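Local coordinates for protein type I site-specific restriction-modification system, R (Restriction) subunit (Vibrio vulnificus, PDB 3H1T) that probably serves as the ATP-driven restriction subunit of a type I restriction enzyme, of which this fragment holds the N-terminal domain and helicase-like motor domains, at residues I357-G365 with A566-P574; P373-V383 with Y573-E584. All coordinates share one frame; numbering follows the deposited sequence.

Contact 1. Residues I357-G365 with A566-P574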
loop_
_atom_site.group_PDB
_atom_site.type_symbol
_atom_site.label_atom_id
_atom_site.label_comp_id
_atom_site.label_asym_id
_atom_site.label_seq_id
_atom_site.Cartn_x
_atom_site.Cartn_y
_atom_site.Cartn_z
ATOM N N ILE A 357 11.550 6.854 -3.630
ATOM C CA ILE A 357 12.120 7.380 -2.391
ATOM C C ILE A 357 11.731 6.458 -1.232
ATOM O O ILE A 357 12.313 6.496 -0.151
ATOM C CB ILE A 357 11.653 8.849 -2.153
ATOM C CG1 ILE A 357 10.131 8.970 -2.185
ATOM C CG2 ILE A 357 12.216 9.734 -3.248
ATOM C CD1 ILE A 357 9.454 8.602 -0.911
ATOM N N TYR A 358 10.742 5.609 -1.501
ATOM C CA TYR A 358 10.248 4.639 -0.543
ATOM C C TYR A 358 9.381 3.593 -1.244
ATOM O O TYR A 358 8.674 3.900 -2.210
ATOM C CB TYR A 358 9.431 5.334 0.552
ATOM C CG TYR A 358 8.979 4.408 1.656
ATOM C CD1 TYR A 358 9.906 3.705 2.421
ATOM C CD2 TYR A 358 7.630 4.222 1.930
ATOM C CE1 TYR A 358 9.496 2.846 3.444
ATOM C CE2 TYR A 358 7.206 3.361 2.943
ATOM C CZ TYR A 358 8.145 2.678 3.699
ATOM O OH TYR A 358 7.738 1.851 4.715
ATOM N N THR A 359 9.465 2.359 -0.756
ATOM C CA THR A 359 8.685 1.254 -1.282
ATOM C C THR A 359 8.043 0.482 -0.134
ATOM O O THR A 359 8.729 0.043 0.781
ATOM C CB THR A 359 9.550 0.224 -2.068
ATOM O OG1 THR A 359 10.081 0.818 -3.255
ATOM C CG2 THR A 359 8.698 -0.978 -2.454
ATOM N N TYR A 360 6.721 0.336 -0.169
ATOM C CA TYR A 360 6.009 -0.449 0.835
ATOM C C TYR A 360 5.354 -1.559 0.033
ATOM O O TYR A 360 4.329 -1.339 -0.607
ATOM C CB TYR A 360 4.940 0.371 1.568
ATOM C CG TYR A 360 4.379 -0.365 2.772
ATOM C CD1 TYR A 360 5.180 -0.637 3.884
ATOM C CD2 TYR A 360 3.073 -0.854 2.775
ATOM C CE1 TYR A 360 4.687 -1.379 4.971
ATOM C CE2 TYR A 360 2.576 -1.594 3.850
ATOM C CZ TYR A 360 3.388 -1.856 4.943
ATOM O OH TYR A 360 2.909 -2.606 5.991
ATOM N N SER A 361 5.938 -2.756 0.077
ATOM C CA SER A 361 5.451 -3.901 -0.688
ATOM C C SER A 361 4.248 -4.633 -0.128
ATOM O O SER A 361 3.748 -4.318 0.945
ATOM C CB SER A 361 6.583 -4.912 -0.893
ATOM O OG SER A 361 6.926 -5.575 0.307
ATOM N N LEU A 362 3.793 -5.619 -0.893
ATOM C CA LEU A 362 2.676 -6.459 -0.490
ATOM C C LEU A 362 3.232 -7.348 0.611
ATOM O O LEU A 362 2.557 -7.662 1.588
ATOM C CB LEU A 362 2.205 -7.302 -1.680
ATOM C CG LEU A 362 1.206 -8.425 -1.393
ATOM C CD1 LEU A 362 0.039 -7.881 -0.602
ATOM C CD2 LEU A 362 0.720 -9.031 -2.703
ATOM N N ARG A 363 4.484 -7.746 0.416
ATOM C CA ARG A 363 5.228 -8.581 1.344
ATOM C C ARG A 363 5.272 -7.931 2.729
ATOM O O ARG A 363 4.970 -8.567 3.725
ATOM C CB ARG A 363 6.648 -8.771 0.805
ATOM C CG ARG A 363 7.482 -9.809 1.521
ATOM C CD ARG A 363 8.882 -9.949 0.937
ATOM N NE ARG A 363 9.883 -9.104 1.588
ATOM C CZ ARG A 363 10.098 -7.815 1.320
ATOM N NH1 ARG A 363 9.385 -7.180 0.397
ATOM N NH2 ARG A 363 11.043 -7.155 1.977
ATOM N N GLN A 364 5.656 -6.661 2.789
ATOM C CA GLN A 364 5.728 -5.958 4.067
ATOM C C GLN A 364 4.329 -5.767 4.655
ATOM O O GLN A 364 4.131 -5.965 5.850
ATOM C CB GLN A 364 6.411 -4.596 3.900
ATOM C CG GLN A 364 7.042 -4.087 5.174
ATOM C CD GLN A 364 8.091 -3.015 4.939
ATOM O OE1 GLN A 364 8.755 -2.992 3.901
ATOM N NE2 GLN A 364 8.262 -2.133 5.916
ATOM N N GLY A 365 3.371 -5.381 3.816
ATOM C CA GLY A 365 2.011 -5.208 4.280
ATOM C C GLY A 365 1.467 -6.472 4.928
ATOM O O GLY A 365 0.885 -6.415 6.018
ATOM N N ALA A 566 5.051 -14.733 -10.840
ATOM C CA ALA A 566 5.484 -14.969 -9.471
ATOM C C ALA A 566 6.506 -13.890 -9.107
ATOM O O ALA A 566 7.442 -13.621 -9.864
ATOM C CB ALA A 566 6.108 -16.354 -9.350
ATOM N N ASP A 567 6.330 -13.279 -7.942
ATOM C CA ASP A 567 7.213 -12.197 -7.517
ATOM C C ASP A 567 7.350 -12.215 -5.995
ATOM O O ASP A 567 6.662 -11.484 -5.293
ATOM C CB ASP A 567 6.608 -10.868 -7.971
ATOM C CG ASP A 567 7.545 -9.703 -7.784
ATOM O OD1 ASP A 567 8.571 -9.883 -7.100
ATOM O OD2 ASP A 567 7.252 -8.606 -8.312
ATOM N N PRO A 568 8.254 -13.049 -5.468
ATOM C CA PRO A 568 8.473 -13.166 -4.024
ATOM C C PRO A 568 9.035 -11.909 -3.354
ATOM O O PRO A 568 8.751 -11.631 -2.189
ATOM C CB PRO A 568 9.428 -14.355 -3.928
ATOM C CG PRO A 568 9.129 -15.133 -5.179
ATOM C CD PRO A 568 9.065 -14.042 -6.186
ATOM N N ASP A 569 9.822 -11.142 -4.094
ATOM C CA ASP A 569 10.410 -9.930 -3.541
ATOM C C ASP A 569 9.348 -8.920 -3.150
ATOM O O ASP A 569 9.396 -8.364 -2.063
ATOM C CB ASP A 569 11.393 -9.308 -4.532
ATOM C CG ASP A 569 12.646 -10.145 -4.707
ATOM O OD1 ASP A 569 12.908 -11.002 -3.836
ATOM O OD2 ASP A 569 13.382 -9.954 -5.698
ATOM N N PHE A 570 8.379 -8.691 -4.025
ATOM C CA PHE A 570 7.321 -7.743 -3.731
ATOM C C PHE A 570 6.121 -8.393 -3.040
ATOM O O PHE A 570 5.482 -7.771 -2.180
ATOM C CB PHE A 570 6.850 -7.047 -5.014
ATOM C CG PHE A 570 6.018 -5.823 -4.767
ATOM C CD1 PHE A 570 6.622 -4.612 -4.432
ATOM C CD2 PHE A 570 4.634 -5.886 -4.833
ATOM C CE1 PHE A 570 5.861 -3.493 -4.169
ATOM C CE2 PHE A 570 3.863 -4.761 -4.570
ATOM C CZ PHE A 570 4.482 -3.566 -4.237
ATOM N N ASP A 571 5.821 -9.642 -3.392
ATOM C CA ASP A 571 4.664 -10.319 -2.810
ATOM C C ASP A 571 4.946 -11.323 -1.705
ATOM O O ASP A 571 4.035 -11.669 -0.961
ATOM C CB ASP A 571 3.855 -11.061 -3.882
ATOM C CG ASP A 571 3.790 -10.318 -5.196
ATOM O OD1 ASP A 571 3.780 -9.057 -5.179
ATOM O OD2 ASP A 571 3.738 -11.000 -6.248
ATOM N N GLY A 572 6.188 -11.784 -1.586
ATOM C CA GLY A 572 6.474 -12.799 -0.588
ATOM C C GLY A 572 5.906 -14.083 -1.181
ATOM O O GLY A 572 5.421 -14.058 -2.309
ATOM N N TYR A 573 5.959 -15.198 -0.459
ATOM C CA TYR A 573 5.426 -16.467 -0.967
ATOM C C TYR A 573 4.026 -16.667 -0.408
ATOM O O TYR A 573 3.667 -16.089 0.620
ATOM C CB TYR A 573 6.317 -17.657 -0.557
ATOM C CG TYR A 573 7.730 -17.596 -1.108
ATOM C CD1 TYR A 573 8.757 -16.965 -0.401
ATOM C CD2 TYR A 573 8.031 -18.120 -2.366
ATOM C CE1 TYR A 573 10.044 -16.856 -0.934
ATOM C CE2 TYR A 573 9.312 -18.009 -2.909
ATOM C CZ TYR A 573 10.309 -17.373 -2.186
ATOM O OH TYR A 573 11.560 -17.241 -2.732
ATOM N N PRO A 574 3.201 -17.475 -1.084
ATOM C CA PRO A 574 1.863 -17.655 -0.520
ATOM C C PRO A 574 1.880 -18.675 0.614
ATOM O O PRO A 574 2.779 -19.513 0.690
ATOM C CB PRO A 574 1.053 -18.120 -1.721
ATOM C CG PRO A 574 2.035 -18.950 -2.452
ATOM C CD PRO A 574 3.286 -18.080 -2.428
#
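F570 lays its ring over the start of the helix that begins after S361, joining the two RecA-like domains of this superfamily 2 motor fragment: 357-365 ends the parallel sheet of the first domain, and 566-574 lies between strands 552-556 and 576-582 of the second. S361 CB stands over one face of the F570 ring, 3.9 Å from its centroid and 25° off the normal, a CH-pi contact. L362 N lies over the same face, also off centre, while T359 CG2 meets the ring at its edge, close to the plane, 4.2 Å from F570 CE1. With CG anti to its own backbone N (chi1 -165°), F570 swings its ring back to the 357-365 side although its CB sets off the other way.

The backbone carbonyl of F570 does the polar work. R363 N gives F570 O a bond of 2.8 Å with an N-H...O angle of 151°, and L362 N adds a weak, bent one to F570 O at 3.0 Å. One oxygen thus takes the N-H groups of L362, weakly, and R363. Beside it, L362 CD2 comes to 3.9 Å from D571 CB. The arginine chain of R363 runs along the other segment, its CG over the CA of G572, where positive phi lets the chain leave its short helix.

One shell out, S361 is the N-cap of its helix, OG accepting from Q364 N, and D567 caps helix 568-571 more weakly through F570 N. D567 and D571 both form salt bridges with K534, and D567 also pairs with R343, so charges from both domains hold that short helix. The bend of R363 at chi3 turns the guanidinium back, leaving NH1 2.7 Å from D569 O.

Contact 2. Residues P373-V383 with Y573-E584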
loop_
_atom_site.group_PDB
_atom_site.type_symbol
_atom_site.label_atom_id
_atom_site.label_comp_id
_atom_site.label_asym_id
_atom_site.label_seq_id
_atom_site.Cartn_x
_atom_site.Cartn_y
_atom_site.Cartn_z
ATOM N N PRO A 373 -3.117 -12.209 3.602
ATOM C CA PRO A 373 -2.331 -13.299 2.999
ATOM C C PRO A 373 -3.202 -14.106 2.009
ATOM O O PRO A 373 -4.422 -13.955 2.006
ATOM C CB PRO A 373 -1.871 -14.100 4.224
ATOM C CG PRO A 373 -2.997 -13.878 5.207
ATOM C CD PRO A 373 -3.256 -12.406 5.057
ATOM N N TYR A 374 -2.608 -14.971 1.192
ATOM C CA TYR A 374 -3.403 -15.702 0.206
ATOM C C TYR A 374 -2.968 -17.136 -0.079
ATOM O O TYR A 374 -1.825 -17.514 0.174
ATOM C CB TYR A 374 -3.387 -14.907 -1.110
ATOM C CG TYR A 374 -1.978 -14.591 -1.598
ATOM C CD1 TYR A 374 -1.226 -15.543 -2.292
ATOM C CD2 TYR A 374 -1.364 -13.367 -1.289
ATOM C CE1 TYR A 374 0.093 -15.284 -2.656
ATOM C CE2 TYR A 374 -0.047 -13.113 -1.651
ATOM C CZ TYR A 374 0.675 -14.068 -2.330
ATOM O OH TYR A 374 1.980 -13.780 -2.660
ATOM N N ARG A 375 -3.903 -17.927 -0.600
ATOM C CA ARG A 375 -3.633 -19.304 -0.997
ATOM C C ARG A 375 -3.760 -19.376 -2.510
ATOM O O ARG A 375 -4.668 -18.777 -3.084
ATOM C CB ARG A 375 -4.648 -20.284 -0.399
ATOM C CG ARG A 375 -4.427 -20.649 1.042
ATOM C CD ARG A 375 -4.850 -19.534 1.972
ATOM N NE ARG A 375 -4.441 -19.795 3.350
ATOM C CZ ARG A 375 -4.947 -20.757 4.120
ATOM N NH1 ARG A 375 -5.900 -21.565 3.657
ATOM N NH2 ARG A 375 -4.482 -20.927 5.352
ATOM N N VAL A 376 -2.855 -20.084 -3.168
ATOM C CA VAL A 376 -2.972 -20.220 -4.601
ATOM C C VAL A 376 -3.417 -21.640 -4.947
ATOM O O VAL A 376 -2.893 -22.618 -4.420
ATOM C CB VAL A 376 -1.648 -19.944 -5.347
ATOM C CG1 VAL A 376 -1.867 -20.155 -6.842
ATOM C CG2 VAL A 376 -1.168 -18.535 -5.083
ATOM N N HIS A 377 -4.421 -21.738 -5.810
ATOM C CA HIS A 377 -4.939 -23.017 -6.270
ATOM C C HIS A 377 -4.821 -22.923 -7.776
ATOM O O HIS A 377 -5.638 -22.274 -8.435
ATOM C CB HIS A 377 -6.404 -23.194 -5.873
ATOM C CG HIS A 377 -6.652 -23.087 -4.400
ATOM N ND1 HIS A 377 -6.003 -23.875 -3.477
ATOM C CD2 HIS A 377 -7.487 -22.289 -3.693
ATOM C CE1 HIS A 377 -6.428 -23.570 -2.262
ATOM N NE2 HIS A 377 -7.329 -22.611 -2.366
ATOM N N ARG A 378 -3.763 -23.520 -8.310
ATOM C CA ARG A 378 -3.498 -23.529 -9.740
ATOM C C ARG A 378 -4.307 -24.710 -10.291
ATOM O O ARG A 378 -4.273 -25.814 -9.731
ATOM C CB ARG A 378 -1.990 -23.724 -9.958
ATOM C CG ARG A 378 -1.454 -23.396 -11.336
ATOM C CD ARG A 378 -0.099 -22.668 -11.250
ATOM N NE ARG A 378 0.764 -23.148 -10.172
ATOM C CZ ARG A 378 1.260 -24.381 -10.107
ATOM N NH1 ARG A 378 0.979 -25.259 -11.063
ATOM N NH2 ARG A 378 2.024 -24.750 -9.083
ATOM N N VAL A 379 -5.062 -24.475 -11.357
ATOM C CA VAL A 379 -5.863 -25.529 -11.951
ATOM C C VAL A 379 -5.505 -25.697 -13.409
ATOM O O VAL A 379 -5.724 -24.787 -14.207
ATOM C CB VAL A 379 -7.355 -25.211 -11.875
ATOM C CG1 VAL A 379 -8.157 -26.410 -12.370
ATOM C CG2 VAL A 379 -7.725 -24.854 -10.453
ATOM N N ILE A 380 -4.949 -26.846 -13.769
ATOM C CA ILE A 380 -4.591 -27.059 -15.155
ATOM C C ILE A 380 -5.467 -28.132 -15.798
ATOM O O ILE A 380 -5.879 -29.117 -15.165
ATOM C CB ILE A 380 -3.093 -27.456 -15.312
ATOM C CG1 ILE A 380 -2.723 -27.499 -16.797
ATOM C CG2 ILE A 380 -2.845 -28.840 -14.731
ATOM C CD1 ILE A 380 -2.772 -26.160 -17.497
ATOM N N SER A 381 -5.766 -27.922 -17.072
ATOM C CA SER A 381 -6.590 -28.856 -17.824
ATOM C C SER A 381 -5.759 -30.094 -18.199
ATOM O O SER A 381 -4.604 -29.979 -18.633
ATOM C CB SER A 381 -7.137 -28.163 -19.076
ATOM O OG SER A 381 -7.845 -26.977 -18.731
ATOM N N GLU A 382 -6.357 -31.273 -18.032
ATOM C CA GLU A 382 -5.694 -32.547 -18.317
ATOM C C GLU A 382 -4.954 -32.626 -19.644
ATOM O O GLU A 382 -3.852 -33.174 -19.710
ATOM C CB GLU A 382 -6.707 -33.684 -18.272
ATOM C CG GLU A 382 -6.106 -35.065 -18.136
ATOM C CD GLU A 382 -7.165 -36.146 -18.234
ATOM O OE1 GLU A 382 -8.356 -35.790 -18.392
ATOM O OE2 GLU A 382 -6.811 -37.346 -18.159
ATOM N N VAL A 383 -5.543 -32.097 -20.706
ATOM C CA VAL A 383 -4.887 -32.185 -22.000
ATOM C C VAL A 383 -3.426 -31.766 -21.888
ATOM O O VAL A 383 -2.569 -32.221 -22.645
ATOM C CB VAL A 383 -5.626 -31.340 -23.050
ATOM C CG1 VAL A 383 -7.107 -31.651 -22.984
ATOM C CG2 VAL A 383 -5.355 -29.856 -22.840
ATOM N N TYR A 573 5.959 -15.198 -0.459
ATOM C CA TYR A 573 5.426 -16.467 -0.967
ATOM C C TYR A 573 4.026 -16.667 -0.408
ATOM O O TYR A 573 3.667 -16.089 0.620
ATOM C CB TYR A 573 6.317 -17.657 -0.557
ATOM C CG TYR A 573 7.730 -17.596 -1.108
ATOM C CD1 TYR A 573 8.757 -16.965 -0.401
ATOM C CD2 TYR A 573 8.031 -18.120 -2.366
ATOM C CE1 TYR A 573 10.044 -16.856 -0.934
ATOM C CE2 TYR A 573 9.312 -18.009 -2.909
ATOM C CZ TYR A 573 10.309 -17.373 -2.186
ATOM O OH TYR A 573 11.560 -17.241 -2.732
ATOM N N PRO A 574 3.201 -17.475 -1.084
ATOM C CA PRO A 574 1.863 -17.655 -0.520
ATOM C C PRO A 574 1.880 -18.675 0.614
ATOM O O PRO A 574 2.779 -19.513 0.690
ATOM C CB PRO A 574 1.053 -18.120 -1.721
ATOM C CG PRO A 574 2.035 -18.950 -2.452
ATOM C CD PRO A 574 3.286 -18.080 -2.428
ATOM N N GLU A 575 0.896 -18.590 1.503
ATOM C CA GLU A 575 0.807 -19.510 2.622
ATOM C C GLU A 575 0.730 -20.924 2.077
ATOM O O GLU A 575 1.527 -21.780 2.441
ATOM C CB GLU A 575 -0.428 -19.195 3.459
ATOM C CG GLU A 575 -0.558 -17.719 3.831
ATOM C CD GLU A 575 0.424 -17.270 4.899
ATOM O OE1 GLU A 575 0.408 -17.866 5.998
ATOM O OE2 GLU A 575 1.192 -16.312 4.649
ATOM N N ILE A 576 -0.228 -21.162 1.195
ATOM C CA ILE A 576 -0.387 -22.469 0.586
ATOM C C ILE A 576 -0.405 -22.279 -0.917
ATOM O O ILE A 576 -0.859 -21.251 -1.425
ATOM C CB ILE A 576 -1.724 -23.148 0.960
ATOM C CG1 ILE A 576 -1.883 -23.230 2.471
ATOM C CG2 ILE A 576 -1.774 -24.533 0.362
ATOM C CD1 ILE A 576 -2.186 -21.917 3.086
ATOM N N GLU A 577 0.097 -23.276 -1.625
ATOM C CA GLU A 577 0.116 -23.239 -3.065
ATOM C C GLU A 577 0.044 -24.650 -3.588
ATOM O O GLU A 577 0.961 -25.447 -3.370
ATOM C CB GLU A 577 1.390 -22.583 -3.603
ATOM C CG GLU A 577 1.437 -22.541 -5.138
ATOM C CD GLU A 577 2.752 -22.007 -5.702
ATOM O OE1 GLU A 577 3.531 -21.375 -4.955
ATOM O OE2 GLU A 577 3.004 -22.218 -6.908
ATOM N N ASP A 578 -1.062 -24.981 -4.245
ATOM C CA ASP A 578 -1.192 -26.296 -4.839
ATOM C C ASP A 578 -1.747 -26.206 -6.244
ATOM O O ASP A 578 -2.223 -25.161 -6.678
ATOM C CB ASP A 578 -2.025 -27.259 -3.971
ATOM C CG ASP A 578 -3.264 -26.623 -3.384
ATOM O OD1 ASP A 578 -3.973 -25.878 -4.094
ATOM O OD2 ASP A 578 -3.545 -26.896 -2.199
ATOM N N GLU A 579 -1.658 -27.319 -6.951
ATOM C CA GLU A 579 -2.077 -27.425 -8.328
ATOM C C GLU A 579 -2.918 -28.684 -8.480
ATOM O O GLU A 579 -2.629 -29.707 -7.859
ATOM C CB GLU A 579 -0.810 -27.489 -9.175
ATOM C CG GLU A 579 -0.979 -27.928 -10.587
ATOM C CD GLU A 579 0.340 -28.327 -11.199
ATOM O OE1 GLU A 579 1.292 -27.522 -11.139
ATOM O OE2 GLU A 579 0.428 -29.446 -11.742
ATOM N N VAL A 580 -3.979 -28.597 -9.271
ATOM C CA VAL A 580 -4.833 -29.753 -9.498
ATOM C C VAL A 580 -5.088 -29.883 -10.986
ATOM O O VAL A 580 -5.125 -28.883 -11.708
ATOM C CB VAL A 580 -6.197 -29.619 -8.766
ATOM C CG1 VAL A 580 -5.995 -29.668 -7.266
ATOM C CG2 VAL A 580 -6.876 -28.338 -9.179
ATOM N N VAL A 581 -5.216 -31.120 -11.453
ATOM C CA VAL A 581 -5.487 -31.378 -12.859
ATOM C C VAL A 581 -6.986 -31.573 -13.000
ATOM O O VAL A 581 -7.640 -32.178 -12.147
ATOM C CB VAL A 581 -4.737 -32.620 -13.335
ATOM C CG1 VAL A 581 -5.166 -32.980 -14.752
ATOM C CG2 VAL A 581 -3.245 -32.345 -13.308
ATOM N N ILE A 582 -7.548 -31.068 -14.078
ATOM C CA ILE A 582 -8.985 -31.157 -14.237
ATOM C C ILE A 582 -9.338 -31.660 -15.636
ATOM O O ILE A 582 -8.615 -31.357 -16.589
ATOM C CB ILE A 582 -9.549 -29.733 -13.919
ATOM C CG1 ILE A 582 -10.043 -29.702 -12.474
ATOM C CG2 ILE A 582 -10.522 -29.280 -14.961
ATOM C CD1 ILE A 582 -11.526 -29.864 -12.317
ATOM N N ASP A 583 -10.409 -32.449 -15.759
ATOM C CA ASP A 583 -10.804 -32.974 -17.077
ATOM C C ASP A 583 -11.666 -31.980 -17.840
ATOM O O ASP A 583 -11.916 -30.876 -17.357
ATOM C CB ASP A 583 -11.551 -34.326 -16.967
ATOM C CG ASP A 583 -12.927 -34.212 -16.297
ATOM O OD1 ASP A 583 -13.514 -33.108 -16.278
ATOM O OD2 ASP A 583 -13.440 -35.247 -15.802
ATOM N N GLU A 584 -12.120 -32.368 -19.027
ATOM C CA GLU A 584 -12.934 -31.472 -19.839
ATOM C C GLU A 584 -14.291 -31.108 -19.261
ATOM O O GLU A 584 -14.977 -30.279 -19.834
ATOM C CB GLU A 584 -13.114 -32.033 -21.255
ATOM C CG GLU A 584 -11.821 -32.033 -22.069
ATOM C CD GLU A 584 -11.174 -30.655 -22.119
ATOM O OE1 GLU A 584 -11.754 -29.754 -22.765
ATOM O OE2 GLU A 584 -10.096 -30.467 -21.504
HETATM O O HOH W 1 0.519 -15.011 1.599
HETATM O O HOH W 2 -10.960 -28.555 -18.650
#
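R375 is overlapped by I576, whose CD1 sits over one face of the guanidinium, offset toward the rim; F63 and W551 add cation-pi contacts from elsewhere in the chain. Two residues on, along the same face of the sheet, H377 and D578 lie side by side and point the same way. H377 ND1 donates to the syn lone pair of D578 OD1 at 2.9 Å with an almost straight N-H...O angle of 179°. Ring and carboxylate are within 17° of coplanar, and the acceptor lies in the imidazole plane; the bond therefore fixes the rotation of the ring, whose NE2 reaches N553 weakly.

These pairs ride on a parallel ladder: strand 576-582 adds to strand 374-381 in the sheet of the second RecA-like domain, with 552-556 on the far side of 374-381. V376, R378 and I380 use both their N-H and C=O here, as in V376 N to I576 O (2.9 Å) and D578 N to V376 O (3.0 Å), and the pattern ends with E382 N to I582 O (2.7 Å).

On the opposite face R378 lies between two acids. Its chain, bent at chi2 and chi3, brings the guanidinium into a long, weak salt bridge from NH2 to E577 OE2 (3.5 Å), the two planes perpendicular, and turns NH1 to E579, where the exact placing is doubtful. Its NE is buried without a partner. Farther along, back on the H377 face, V379 CG1 meets I582 CG1 at 3.8 Å, both side chains also touching H428 of helix 422-436; on the R378 face, I380 CG2 and V581 CG2 pack at 3.8 Å.

Both contacts join the same two runs of chain, in the same order: helix 362-368 leads into strand 374-381, and helix 568-571 into strand 576-582. Contact 1, a small patch bridging the two domains, lies about 21 Å from contact 2, centre to centre; contact 2 is three times larger and is mainly strand pairing within the second domain's sheet. Both are partly buried, contact 1 with F570 and S361 buried, contact 2 with a higher share of exposed residues. The first gathers around one aromatic ring and one carbonyl, whereas the second spreads over a ladder bearing charged pairs, with exposed acids such as E577 and E579 along it. Y374 connects them, its OH bonding weakly to D571 O.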